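Side-chain contacts in cell surface protein (Putative S-layer protein) (Clostridioides difficile R20291, PDB 5NJL), which is a putative S-layer protein of the cell wall with an extended three-domain fold that supports cell adhesion in vitro: residues A[155-158]-A[159-163]; A[82-85]-A[86-90]; A[185-188]-A[189-192]; A[176-179]-A[180-184]. All blocks are in the same frame, centred on the assembly; numbering follows the deposited sequence.

Contact 1 (A[155-158]-A[159-163])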
ATOM      1  N   ILE A 155     -29.321  16.221  -0.138  1.00 24.22           N
ATOM      2  CA  ILE A 155     -27.946  16.004  -0.603  1.00 27.26           C
ATOM      3  C   ILE A 155     -27.722  14.500  -0.654  1.00 26.82           C
ATOM      4  O   ILE A 155     -28.049  13.799   0.321  1.00 23.36           O
ATOM      5  CB  ILE A 155     -26.927  16.613   0.395  1.00 29.18           C
ATOM      6  CG1 ILE A 155     -27.125  18.128   0.564  1.00 33.26           C
ATOM      7  CG2 ILE A 155     -25.485  16.308   0.007  1.00 30.51           C
ATOM      8  CD1 ILE A 155     -26.752  18.938  -0.646  1.00 36.69           C
ATOM      9  N   GLU A 156     -27.150  14.021  -1.768  1.00 25.77           N
ATOM     10  CA  GLU A 156     -26.834  12.597  -1.961  0.70 26.87           C
ATOM     11  C   GLU A 156     -25.321  12.378  -1.823  1.00 26.60           C
ATOM     12  O   GLU A 156     -24.517  13.092  -2.446  1.00 26.16           O
ATOM     13  CB  GLU A 156     -27.347  12.087  -3.317  0.70 29.25           C
ATOM     14  CG  GLU A 156     -26.893  10.675  -3.694  0.70 31.67           C
ATOM     15  CD  GLU A 156     -27.342  10.259  -5.091  0.70 35.60           C
ATOM     16  OE1 GLU A 156     -28.572  10.231  -5.315  0.70 36.20           O
ATOM     17  OE2 GLU A 156     -26.465   9.968  -5.951  0.70 37.55           O
ATOM     18  N   ILE A 157     -24.951  11.395  -1.004  1.00 24.80           N
ATOM     19  CA  ILE A 157     -23.557  11.069  -0.680  1.00 24.64           C
ATOM     20  C   ILE A 157     -23.372   9.595  -1.057  1.00 25.49           C
ATOM     21  O   ILE A 157     -24.214   8.747  -0.723  1.00 23.78           O
ATOM     22  CB  ILE A 157     -23.261  11.291   0.821  1.00 24.10           C
ATOM     23  CG1 ILE A 157     -23.561  12.736   1.275  1.00 24.07           C
ATOM     24  CG2 ILE A 157     -21.821  10.933   1.169  1.00 26.01           C
ATOM     25  CD1 ILE A 157     -22.656  13.791   0.697  1.00 24.89           C
ATOM     26  N   GLY A 158     -22.286   9.293  -1.766  1.00 24.31           N
ATOM     27  CA  GLY A 158     -22.016   7.930  -2.223  1.00 25.69           C
ATOM     28  C   GLY A 158     -20.674   7.361  -1.794  1.00 24.66           C
ATOM     29  O   GLY A 158     -19.853   8.029  -1.169  1.00 24.49           O
ATOM     30  N   ILE A 159     -20.457   6.113  -2.178  1.00 27.12           N
ATOM     31  CA  ILE A 159     -19.189   5.449  -1.941  1.00 28.59           C
ATOM     32  C   ILE A 159     -18.142   6.252  -2.694  1.00 26.96           C
ATOM     33  O   ILE A 159     -18.357   6.668  -3.838  1.00 28.99           O
ATOM     34  CB  ILE A 159     -19.209   3.974  -2.409  1.00 31.77           C
ATOM     35  CG1 ILE A 159     -20.186   3.159  -1.541  1.00 34.23           C
ATOM     36  CG2 ILE A 159     -17.808   3.358  -2.291  1.00 33.30           C
ATOM     37  CD1 ILE A 159     -20.519   1.787  -2.076  1.00 38.05           C
ATOM     38  N   GLY A 160     -17.040   6.531  -2.023  1.00 27.07           N
ATOM     39  CA  GLY A 160     -15.941   7.266  -2.611  1.00 29.00           C
ATOM     40  C   GLY A 160     -15.971   8.738  -2.304  1.00 28.45           C
ATOM     41  O   GLY A 160     -14.998   9.421  -2.546  1.00 30.59           O
ATOM     42  N   ASP A 161     -17.078   9.246  -1.752  1.00 27.85           N
ATOM     43  CA  ASP A 161     -17.131  10.637  -1.304  1.00 25.74           C
ATOM     44  C   ASP A 161     -16.469  10.825   0.040  1.00 28.42           C
ATOM     45  O   ASP A 161     -16.396   9.896   0.859  1.00 25.83           O
ATOM     46  CB  ASP A 161     -18.597  11.133  -1.264  1.00 26.07           C
ATOM     47  CG  ASP A 161     -19.195  11.314  -2.656  1.00 27.91           C
ATOM     48  OD1 ASP A 161     -18.433  11.577  -3.633  1.00 29.99           O
ATOM     49  OD2 ASP A 161     -20.434  11.228  -2.798  1.00 26.09           O
ATOM     50  N   GLU A 162     -15.964  12.033   0.275  1.00 26.66           N
ATOM     51  CA  GLU A 162     -15.393  12.408   1.569  1.00 28.22           C
ATOM     52  C   GLU A 162     -16.480  12.474   2.635  1.00 30.25           C
ATOM     53  O   GLU A 162     -17.621  12.900   2.349  1.00 27.54           O
ATOM     54  CB  GLU A 162     -14.650  13.751   1.467  1.00 31.22           C
ATOM     55  CG  GLU A 162     -13.439  13.663   0.523  1.00 34.02           C
ATOM     56  CD  GLU A 162     -12.713  14.992   0.282  1.00 40.87           C
ATOM     57  OE1 GLU A 162     -13.228  16.068   0.650  1.00 41.93           O
ATOM     58  OE2 GLU A 162     -11.605  14.948  -0.299  1.00 44.71           O
ATOM     59  N   LYS A 163     -16.128  12.033   3.846  1.00 26.56           N
ATOM     60  CA  LYS A 163     -17.048  12.025   4.977  1.00 29.40           C
ATOM     61  C   LYS A 163     -17.509  13.424   5.291  1.00 29.63           C
ATOM     62  O   LYS A 163     -16.716  14.354   5.293  1.00 27.64           O
ATOM     63  CB  LYS A 163     -16.434  11.384   6.208  1.00 28.77           C
ATOM     64  CG  LYS A 163     -16.276   9.875   6.010  1.00 33.79           C
ATOM     65  CD  LYS A 163     -15.711   9.184   7.242  1.00 35.56           C
ATOM     66  CE  LYS A 163     -15.670   7.685   7.000  1.00 39.24           C
ATOM     67  NZ  LYS A 163     -15.261   6.997   8.255  1.00 43.61           N
TER
HETATM   68  O   HOH W   1     -22.698  11.964  -4.280  1.00 31.07           O
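Gly158 and Asp161 bond to each other in both directions, and this reciprocal pair shows how one short side chain can tie a turn back to the strand before it. In the first bond the backbone N of Asp161 donates to Gly158 O over 3.1 Å, closing the turn. The second runs the other way: Gly158 N gives its hydrogen to Asp161 OD2 at 2.9 Å, with an almost straight N-H...O angle of 167°. OD2 is met on its anti side, somewhat out of the carboxylate plane. The carboxylate reaches back to the strand because CG of Asp161 stands beside its own backbone N, anti to the carbonyl carbon (chi1 -71°).

A water extends the polar network. It donates to Asp161 OD2 over 2.8 Å and also to Glu156 O, tying the carboxylate to the backbone two residues before Gly158. OD2 therefore accepts from both an amide and a water, which probably favours the charged carboxylate.

Apolar contact is slight by comparison. The CG2 branch of Ile157 approaches Asp161 CB at 4.0 Å, the two side chains crossing at a slant, while Ile157 also packs on Leu139, Tyr98 and Ile164. Ile159 turns outward from the strand and reaches Ser101 and Leu104 of helix 101-115.

Gly160 has a positive phi of 96°, the conformation expected at the third position of a type II beta turn. Such a turn, from Gly158 to Asp161, leads the chain out of 152-158, an outermost strand of the three-stranded antiparallel sheet.

Contact 2 (A[82-85]-A[86-90]). With SO4 (sulfate ion), chain C.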
ATOM      1  N   HIS A  82      -0.371   9.755   0.256  1.00 26.46           N
ATOM      2  CA  HIS A  82      -0.549  11.013  -0.443  1.00 27.40           C
ATOM      3  C   HIS A  82      -1.803  11.034  -1.295  1.00 27.73           C
ATOM      4  O   HIS A  82      -2.355   9.988  -1.647  1.00 29.18           O
ATOM      5  CB  HIS A  82       0.691  11.321  -1.297  1.00 26.68           C
ATOM      6  CG  HIS A  82       0.886  10.401  -2.454  1.00 26.83           C
ATOM      7  ND1 HIS A  82       1.310   9.098  -2.315  1.00 28.72           N
ATOM      8  CD2 HIS A  82       0.724  10.605  -3.782  1.00 29.24           C
ATOM      9  CE1 HIS A  82       1.391   8.540  -3.515  1.00 28.62           C
ATOM     10  NE2 HIS A  82       1.036   9.429  -4.417  1.00 29.11           N
ATOM     11  N   ILE A  83      -2.257  12.231  -1.621  1.00 26.77           N
ATOM     12  CA  ILE A  83      -3.407  12.407  -2.506  1.00 28.14           C
ATOM     13  C   ILE A  83      -3.288  13.781  -3.117  1.00 27.06           C
ATOM     14  O   ILE A  83      -2.668  14.657  -2.532  1.00 27.83           O
ATOM     15  CB  ILE A  83      -4.732  12.255  -1.701  1.00 28.74           C
ATOM     16  CG1 ILE A  83      -5.887  11.777  -2.588  1.00 34.02           C
ATOM     17  CG2 ILE A  83      -5.101  13.537  -0.968  1.00 29.72           C
ATOM     18  CD1 ILE A  83      -7.142  11.423  -1.795  1.00 37.71           C
ATOM     19  N   THR A  84      -3.874  13.977  -4.285  1.00 28.55           N
ATOM     20  CA  THR A  84      -4.003  15.304  -4.866  1.00 29.86           C
ATOM     21  C   THR A  84      -5.269  16.013  -4.366  1.00 30.86           C
ATOM     22  O   THR A  84      -6.363  15.474  -4.497  1.00 33.60           O
ATOM     23  CB  THR A  84      -4.021  15.197  -6.399  1.00 32.60           C
ATOM     24  OG1 THR A  84      -2.790  14.610  -6.816  1.00 35.73           O
ATOM     25  CG2 THR A  84      -4.160  16.565  -7.036  1.00 32.57           C
ATOM     26  N   ASN A  85      -5.124  17.186  -3.765  1.00 29.58           N
ATOM     27  CA  ASN A  85      -6.251  17.905  -3.182  1.00 30.55           C
ATOM     28  C   ASN A  85      -6.938  18.808  -4.235  1.00 29.01           C
ATOM     29  O   ASN A  85      -6.546  18.822  -5.395  1.00 29.34           O
ATOM     30  CB  ASN A  85      -5.841  18.651  -1.900  1.00 29.58           C
ATOM     31  CG  ASN A  85      -4.985  19.887  -2.143  1.00 29.78           C
ATOM     32  OD1 ASN A  85      -4.745  20.309  -3.281  1.00 30.33           O
ATOM     33  ND2 ASN A  85      -4.505  20.473  -1.051  1.00 30.13           N
ATOM     34  N   SER A  86      -7.933  19.565  -3.814  1.00 30.70           N
ATOM     35  CA  SER A  86      -8.764  20.341  -4.744  1.00 32.36           C
ATOM     36  C   SER A  86      -7.999  21.523  -5.337  1.00 31.40           C
ATOM     37  O   SER A  86      -8.394  22.064  -6.343  1.00 29.93           O
ATOM     38  CB  SER A  86     -10.053  20.791  -4.035  1.00 33.02           C
ATOM     39  OG  SER A  86      -9.784  21.687  -2.931  1.00 32.95           O
ATOM     40  N   ALA A  87      -6.885  21.910  -4.711  1.00 30.72           N
ATOM     41  CA  ALA A  87      -5.971  22.915  -5.269  1.00 29.29           C
ATOM     42  C   ALA A  87      -4.811  22.342  -6.108  1.00 30.38           C
ATOM     43  O   ALA A  87      -3.843  23.063  -6.440  1.00 32.14           O
ATOM     44  CB  ALA A  87      -5.442  23.792  -4.151  1.00 30.25           C
ATOM     45  N   ASN A  88      -4.912  21.067  -6.473  1.00 27.82           N
ATOM     46  CA  ASN A  88      -3.950  20.368  -7.328  1.00 30.36           C
ATOM     47  C   ASN A  88      -2.550  20.245  -6.693  1.00 29.79           C
ATOM     48  O   ASN A  88      -1.552  20.262  -7.396  1.00 28.45           O
ATOM     49  CB  ASN A  88      -3.899  21.022  -8.741  1.00 33.06           C
ATOM     50  CG  ASN A  88      -3.380  20.089  -9.835  1.00 33.70           C
ATOM     51  OD1 ASN A  88      -3.425  18.868  -9.707  1.00 34.75           O
ATOM     52  ND2 ASN A  88      -2.894  20.673 -10.947  1.00 33.37           N
ATOM     53  N   GLU A  89      -2.513  20.114  -5.367  1.00 31.13           N
ATOM     54  CA  GLU A  89      -1.290  19.903  -4.588  1.00 30.69           C
ATOM     55  C   GLU A  89      -1.300  18.484  -4.098  1.00 30.54           C
ATOM     56  O   GLU A  89      -2.358  17.953  -3.763  1.00 30.67           O
ATOM     57  CB  GLU A  89      -1.258  20.796  -3.369  1.00 32.02           C
ATOM     58  CG  GLU A  89      -1.174  22.264  -3.710  1.00 36.55           C
ATOM     59  CD  GLU A  89      -1.414  23.224  -2.544  1.00 36.57           C
ATOM     60  OE1 GLU A  89      -2.010  22.907  -1.466  1.00 38.82           O
ATOM     61  OE2 GLU A  89      -1.042  24.382  -2.760  1.00 47.00           O
ATOM     62  N   VAL A  90      -0.120  17.884  -4.026  1.00 27.98           N
ATOM     63  CA  VAL A  90       0.052  16.564  -3.447  1.00 28.11           C
ATOM     64  C   VAL A  90       0.262  16.719  -1.941  1.00 27.17           C
ATOM     65  O   VAL A  90       1.270  17.290  -1.495  1.00 25.79           O
ATOM     66  CB  VAL A  90       1.205  15.809  -4.133  1.00 28.32           C
ATOM     67  CG1 VAL A  90       1.392  14.427  -3.511  1.00 30.23           C
ATOM     68  CG2 VAL A  90       0.949  15.701  -5.632  1.00 32.04           C
TER
HETATM   69  S   SO4 C 402       0.596   8.610  -7.876  1.00 91.39           S
HETATM   70  O1  SO4 C 402       1.131   9.761  -7.124  1.00 87.19           O
HETATM   71  O2  SO4 C 402       1.639   8.074  -8.782  1.00 87.16           O
HETATM   72  O3  SO4 C 402      -0.570   9.054  -8.681  1.00 97.96           O
HETATM   73  O4  SO4 C 402       0.177   7.569  -6.901  1.00 96.50           O
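Thr84 and Val90 face each other as an antiparallel non-hydrogen-bonded pair, and beyond them the chain reverses through a type I turn from Asn85 to Asn88, with Asn88 in the left-handed region (phi 64°), giving a 3:5 hairpin with a G1 bulge. Asn85 N donates to Glu89 O at 2.9 Å, and Asn88 N returns to Asn85 O at 3.0 Å.

The side chain of Asn85 bonds across the turn. Its CG lies between the backbone N and the carbonyl carbon (chi1 73°), a crowded position that folds the amide over the turn. OD1 then accepts from Glu89 N at 3.1 Å, the donor standing above the amide plane, and more weakly from Ala87 N, the latter as an Asx turn. One side-chain oxygen thus serves two backbone N-H groups, one of them only weakly. Beside it, ND2 comes within 3.5 Å of Glu89 OE1, the amide and carboxylate planes being 33° apart.

On the side where Thr84 and Val90 point, methyl groups make most of the contact. Thr84 CG2 lies alongside Asn88, 3.6 Å from its OD1, and Val90 CG1 rests 3.9 Å from His82 CB. The His82 ring meets a sulfate, probably from the crystallisation liquor, at its edge: NE2 donates to O1 at 2.7 Å. Its ND1 is bonded to Asp79 OD1, so the ring is held from both nitrogens and may well be protonated.

The hairpin follows strand 72-79. Thr30 OG1 takes the N-H of Val90, Ile83 packs on Ile201 and on Val91 of strand 90-91, and His82 leans on Tyr29 and Ile39.

Contact 3 (A[185-188]-A[189-192]); sequences FRVN and KIVK. With SO4 (sulfate ion), chain I.
Phe185 and Ile190 come together across a single turn of 3-10 helix, a compact example of how i to i+3 bonding can fold an apolar side chain back onto its predecessors. The turn is made by two successive backbone bonds: Lys189 N to Arg186 O at 3.1 Å, and Ile190 N to Val187 O at 3.0 Å.

The inner side is tightly packed. The ring of Phe185 offers its edge to Ile190, whose CD1 sits near the ring plane, 3.9 Å from CZ. The same methyl comes within 4.2 Å of Val187 CB, so that it touches both residues. Phe185 holds its ring anti to the backbone N (chi1 176°), which brings CZ within reach of Ile190. Further packing comes from Val125 and Ile122 of helix 122-125 and from Leu143 of strand 138-145, on which both Val187 and Ile190 lie.

The outer side is looser and polar. Asn188 and Lys189 run alongside each other, pointing the same way, with Asn188 OD1 3.9 Å from Lys189 CG. The lysine chain bends at CB-CG (chi2 -55°) before extending to a sulfate, probably from the crystallisation liquor: NZ donates to O4 at 3.1 Å. That ion is also bonded by Ser173 OG. Beyond the turn, Val191 and Lys192 both face Val171 in a classic beta bulge.

Arg186 links the turn to the loop between strands 138-145 and 152-158, since its NH1 bonds Thr147 O and Thr149 O. Nearer the chain, NE donates to Phe185 O at 2.8 Å, with that oxygen only 9° out of the guanidinium plane.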
ATOM      1  N   PHE A 185     -29.563  32.852   6.812  1.00 33.75           N
ATOM      2  CA  PHE A 185     -29.174  31.539   6.248  1.00 30.99           C
ATOM      3  C   PHE A 185     -30.412  30.665   6.000  1.00 28.98           C
ATOM      4  O   PHE A 185     -31.277  30.584   6.853  1.00 29.76           O
ATOM      5  CB  PHE A 185     -28.246  30.815   7.207  1.00 31.65           C
ATOM      6  CG  PHE A 185     -27.876  29.421   6.756  1.00 31.22           C
ATOM      7  CD1 PHE A 185     -26.860  29.235   5.830  1.00 31.20           C
ATOM      8  CD2 PHE A 185     -28.557  28.317   7.230  1.00 30.71           C
ATOM      9  CE1 PHE A 185     -26.515  27.961   5.400  1.00 31.28           C
ATOM     10  CE2 PHE A 185     -28.223  27.036   6.804  1.00 30.44           C
ATOM     11  CZ  PHE A 185     -27.194  26.859   5.891  1.00 31.43           C
ATOM     12  N   ARG A 186     -30.493  30.041   4.831  1.00 26.88           N
ATOM     13  CA  ARG A 186     -31.560  29.087   4.515  1.00 27.67           C
ATOM     14  C   ARG A 186     -30.888  27.829   3.953  1.00 27.73           C
ATOM     15  O   ARG A 186     -29.897  27.932   3.201  1.00 27.44           O
ATOM     16  CB  ARG A 186     -32.534  29.646   3.477  1.00 27.45           C
ATOM     17  CG  ARG A 186     -33.323  30.890   3.900  1.00 28.65           C
ATOM     18  CD  ARG A 186     -34.432  30.557   4.887  1.00 28.19           C
ATOM     19  NE  ARG A 186     -33.984  30.467   6.271  1.00 27.67           N
ATOM     20  CZ  ARG A 186     -34.746  30.107   7.312  1.00 28.64           C
ATOM     21  NH1 ARG A 186     -36.027  29.815   7.156  1.00 28.17           N
ATOM     22  NH2 ARG A 186     -34.217  30.055   8.534  1.00 29.47           N
ATOM     23  N   VAL A 187     -31.404  26.655   4.307  1.00 25.65           N
ATOM     24  CA  VAL A 187     -30.735  25.405   3.872  1.00 24.59           C
ATOM     25  C   VAL A 187     -30.736  25.220   2.357  1.00 25.20           C
ATOM     26  O   VAL A 187     -29.855  24.526   1.820  1.00 24.56           O
ATOM     27  CB  VAL A 187     -31.276  24.141   4.567  1.00 24.04           C
ATOM     28  CG1 VAL A 187     -30.980  24.203   6.062  1.00 25.01           C
ATOM     29  CG2 VAL A 187     -32.742  23.907   4.290  1.00 23.47           C
ATOM     30  N   ASN A 188     -31.710  25.795   1.647  1.00 25.73           N
ATOM     31  CA  ASN A 188     -31.723  25.662   0.181  1.00 26.32           C
ATOM     32  C   ASN A 188     -30.576  26.392  -0.521  1.00 25.21           C
ATOM     33  O   ASN A 188     -30.412  26.200  -1.690  1.00 26.77           O
ATOM     34  CB  ASN A 188     -33.065  26.028  -0.467  1.00 26.89           C
ATOM     35  CG  ASN A 188     -33.387  27.513  -0.409  1.00 28.43           C
ATOM     36  OD1 ASN A 188     -32.833  28.286   0.374  1.00 29.13           O
ATOM     37  ND2 ASN A 188     -34.333  27.901  -1.238  1.00 32.63           N
ATOM     38  N   LYS A 189     -29.801  27.183   0.189  1.00 25.16           N
ATOM     39  CA  LYS A 189     -28.563  27.759  -0.357  1.00 30.08           C
ATOM     40  C   LYS A 189     -27.319  26.820  -0.262  1.00 29.79           C
ATOM     41  O   LYS A 189     -26.262  27.140  -0.813  1.00 28.28           O
ATOM     42  CB  LYS A 189     -28.273  29.087   0.326  1.00 32.43           C
ATOM     43  CG  LYS A 189     -29.382  30.124   0.147  1.00 37.71           C
ATOM     44  CD  LYS A 189     -29.725  30.371  -1.325  1.00 42.90           C
ATOM     45  CE  LYS A 189     -30.586  31.614  -1.511  1.00 48.96           C
ATOM     46  NZ  LYS A 189     -31.138  31.670  -2.890  1.00 51.44           N
ATOM     47  N   ILE A 190     -27.464  25.672   0.402  1.00 27.92           N
ATOM     48  CA  ILE A 190     -26.377  24.685   0.512  1.00 27.41           C
ATOM     49  C   ILE A 190     -26.231  24.016  -0.834  1.00 27.67           C
ATOM     50  O   ILE A 190     -27.210  23.560  -1.422  1.00 27.53           O
ATOM     51  CB  ILE A 190     -26.650  23.623   1.591  1.00 27.54           C
ATOM     52  CG1 ILE A 190     -26.666  24.276   2.960  1.00 26.14           C
ATOM     53  CG2 ILE A 190     -25.609  22.481   1.533  1.00 28.83           C
ATOM     54  CD1 ILE A 190     -27.192  23.377   4.061  1.00 26.46           C
ATOM     55  N   VAL A 191     -25.001  23.999  -1.333  1.00 28.16           N
ATOM     56  CA  VAL A 191     -24.630  23.279  -2.535  1.00 28.80           C
ATOM     57  C   VAL A 191     -23.904  22.003  -2.143  1.00 27.70           C
ATOM     58  O   VAL A 191     -24.123  20.963  -2.756  1.00 28.35           O
ATOM     59  CB  VAL A 191     -23.765  24.152  -3.468  1.00 30.19           C
ATOM     60  CG1 VAL A 191     -23.138  23.318  -4.592  1.00 31.52           C
ATOM     61  CG2 VAL A 191     -24.619  25.269  -4.057  1.00 31.65           C
ATOM     62  N   LYS A 192     -23.050  22.071  -1.141  1.00 25.78           N
ATOM     63  CA  LYS A 192     -22.447  20.866  -0.608  1.00 28.91           C
ATOM     64  C   LYS A 192     -22.177  21.012   0.857  1.00 27.25           C
ATOM     65  O   LYS A 192     -22.025  22.126   1.373  1.00 29.49           O
ATOM     66  CB  LYS A 192     -21.187  20.478  -1.400  1.00 33.44           C
ATOM     67  CG  LYS A 192     -20.117  21.525  -1.508  1.00 35.02           C
ATOM     68  CD  LYS A 192     -19.042  21.130  -2.538  1.00 36.43           C
ATOM     69  CE  LYS A 192     -18.029  22.251  -2.662  1.00 35.93           C
ATOM     70  NZ  LYS A 192     -16.881  21.987  -3.556  1.00 37.63           N
TER
HETATM   71  S   SO4 I 408     -28.243  31.387  -5.599  1.00113.34           S
HETATM   72  O1  SO4 I 408     -27.887  32.174  -4.392  1.00112.34           O
HETATM   73  O2  SO4 I 408     -27.290  30.274  -5.804  1.00112.38           O
HETATM   74  O3  SO4 I 408     -28.221  32.285  -6.780  1.00108.77           O
HETATM   75  O4  SO4 I 408     -29.595  30.803  -5.423  1.00116.06           O

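Contact 4 (A[176-179]-A[180-184])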
ATOM      1  N   THR A 176     -18.290  29.902  -0.970  1.00 27.83           N
ATOM      2  CA  THR A 176     -17.957  30.266   0.416  1.00 29.90           C
ATOM      3  C   THR A 176     -18.418  29.173   1.379  1.00 29.27           C
ATOM      4  O   THR A 176     -19.515  28.644   1.231  1.00 28.14           O
ATOM      5  CB  THR A 176     -18.615  31.620   0.802  1.00 29.95           C
ATOM      6  OG1 THR A 176     -18.106  32.671  -0.043  1.00 31.23           O
ATOM      7  CG2 THR A 176     -18.329  31.961   2.243  1.00 32.47           C
ATOM      8  N   ASN A 177     -17.574  28.841   2.346  1.00 28.36           N
ATOM      9  CA  ASN A 177     -17.980  28.070   3.529  1.00 32.45           C
ATOM     10  C   ASN A 177     -18.742  29.001   4.467  1.00 31.79           C
ATOM     11  O   ASN A 177     -18.187  29.887   5.088  1.00 32.17           O
ATOM     12  CB  ASN A 177     -16.759  27.410   4.204  1.00 35.20           C
ATOM     13  CG  ASN A 177     -16.218  26.258   3.384  1.00 35.25           C
ATOM     14  OD1 ASN A 177     -16.669  25.130   3.517  1.00 43.80           O
ATOM     15  ND2 ASN A 177     -15.319  26.547   2.489  1.00 38.31           N
ATOM     16  N   LEU A 178     -20.042  28.808   4.509  1.00 31.52           N
ATOM     17  CA  LEU A 178     -20.990  29.753   5.079  1.00 35.83           C
ATOM     18  C   LEU A 178     -21.415  29.289   6.466  1.00 33.20           C
ATOM     19  O   LEU A 178     -21.642  28.112   6.683  1.00 34.10           O
ATOM     20  CB  LEU A 178     -22.173  29.818   4.084  1.00 36.36           C
ATOM     21  CG  LEU A 178     -23.272  30.826   4.288  1.00 37.92           C
ATOM     22  CD1 LEU A 178     -22.737  32.240   4.134  1.00 37.27           C
ATOM     23  CD2 LEU A 178     -24.403  30.554   3.313  1.00 37.07           C
ATOM     24  N   ASP A 179     -21.474  30.193   7.441  1.00 33.94           N
ATOM     25  CA  ASP A 179     -21.888  29.844   8.792  1.00 35.42           C
ATOM     26  C   ASP A 179     -23.423  29.663   8.854  1.00 33.91           C
ATOM     27  O   ASP A 179     -24.151  30.587   8.515  1.00 33.79           O
ATOM     28  CB  ASP A 179     -21.426  30.938   9.773  1.00 39.53           C
ATOM     29  CG  ASP A 179     -21.781  30.648  11.221  1.00 40.01           C
ATOM     30  OD1 ASP A 179     -22.470  29.669  11.574  1.00 43.85           O
ATOM     31  OD2 ASP A 179     -21.380  31.460  12.067  1.00 49.71           O
ATOM     32  N   PRO A 180     -23.909  28.488   9.298  1.00 35.15           N
ATOM     33  CA  PRO A 180     -25.371  28.262   9.338  1.00 35.26           C
ATOM     34  C   PRO A 180     -26.143  29.169  10.298  1.00 36.92           C
ATOM     35  O   PRO A 180     -27.344  29.301  10.143  1.00 34.82           O
ATOM     36  CB  PRO A 180     -25.501  26.813   9.812  1.00 36.49           C
ATOM     37  CG  PRO A 180     -24.193  26.183   9.505  1.00 36.90           C
ATOM     38  CD  PRO A 180     -23.166  27.261   9.659  1.00 34.63           C
ATOM     39  N   SER A 181     -25.466  29.745  11.288  1.00 38.21           N
ATOM     40  CA  SER A 181     -26.064  30.717  12.210  0.60 40.78           C
ATOM     41  C   SER A 181     -26.092  32.145  11.639  1.00 38.00           C
ATOM     42  O   SER A 181     -26.565  33.049  12.281  1.00 43.41           O
ATOM     43  CB  SER A 181     -25.319  30.687  13.555  0.60 43.31           C
ATOM     44  OG  SER A 181     -23.972  31.112  13.421  0.60 45.02           O
ATOM     45  N   THR A 182     -25.581  32.361  10.428  1.00 40.59           N
ATOM     46  CA  THR A 182     -25.714  33.664   9.768  1.00 43.58           C
ATOM     47  C   THR A 182     -27.232  33.997   9.746  1.00 46.56           C
ATOM     48  O   THR A 182     -28.054  33.152   9.375  1.00 35.57           O
ATOM     49  CB  THR A 182     -25.176  33.627   8.314  1.00 50.30           C
ATOM     50  OG1 THR A 182     -23.779  33.281   8.297  1.00 48.92           O
ATOM     51  CG2 THR A 182     -25.376  34.968   7.608  1.00 51.68           C
ATOM     52  N   GLU A 183     -27.630  35.192  10.180  1.00 50.75           N
ATOM     53  CA  GLU A 183     -29.065  35.524  10.145  1.00 52.21           C
ATOM     54  C   GLU A 183     -29.435  35.631   8.671  1.00 43.37           C
ATOM     55  O   GLU A 183     -28.682  36.152   7.864  1.00 46.45           O
ATOM     56  CB  GLU A 183     -29.431  36.781  10.967  1.00 57.87           C
ATOM     57  CG  GLU A 183     -29.822  36.456  12.410  1.00 61.98           C
ATOM     58  CD  GLU A 183     -29.883  37.665  13.340  1.00 66.82           C
ATOM     59  OE1 GLU A 183     -29.498  38.783  12.931  1.00 70.26           O
ATOM     60  OE2 GLU A 183     -30.315  37.494  14.504  1.00 73.92           O
ATOM     61  N   GLY A 184     -30.544  35.019   8.304  1.00 39.84           N
ATOM     62  CA  GLY A 184     -30.906  34.921   6.897  1.00 35.78           C
ATOM     63  C   GLY A 184     -30.460  33.630   6.204  1.00 34.05           C
ATOM     64  O   GLY A 184     -30.921  33.351   5.112  1.00 32.97           O
TER
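The carboxylate of Asp179 is approached by Ser181 from above one face of its plane, where the backbone N-H of the serine comes to OD1. The hydrogen bond from Ser181 N to Asp179 OD1 is 3.0 Å long. On the same face the hydroxyl OG of Ser181 lies 2.8 Å from Asp179 OD1, a less certain bond, since two conformers are deposited for this serine and it rests on one of them. The aspartate presents OD1 here because CG lies anti to its backbone N (chi1 -179°), beside the carbonyl carbon.

Such a bond to a carboxylate from the amide two residues on is an Asx turn, and here it is joined to a type I beta turn from Asp179 to Thr182 with Pro180 at its second position. Asp179 O receives both donors of Thr182, N at 3.0 Å and OG1 at 2.7 Å, the hydroxyl tilted 15° from the carbonyl plane and the amide well above it.

Proline has no N-H to offer, and its ring instead packs inward against Ile122 and Val125 of helix 122-125, with Asn169 beside it. Leu178 turns to Phe185 and Asp172, and its CD1 passes 4.4 Å from Thr182 OG1.

In the fold
All four contacts are turns, but their burial and chemistry differ. Contacts 2 and 4 lie at the surface, and in each a side-chain oxygen, from an amide in one and a carboxylate in the other, accepts from backbone N-H of the following turn. Contacts 1 and 3 are partly buried: contact 1 sends its carboxylate back to the preceding strand, whereas contact 3 relies on apolar packing behind a 3-10 turn. Contacts 3 and 4 share helix 122-125 and touch directly, Phe185 CD1 lying 3.8 Å from Leu178 CD2. Contact 1 meets contact 3 through Ile155 and Val191, while contact 2 touches none of the others, its centre about 18 Å from that of contact 1.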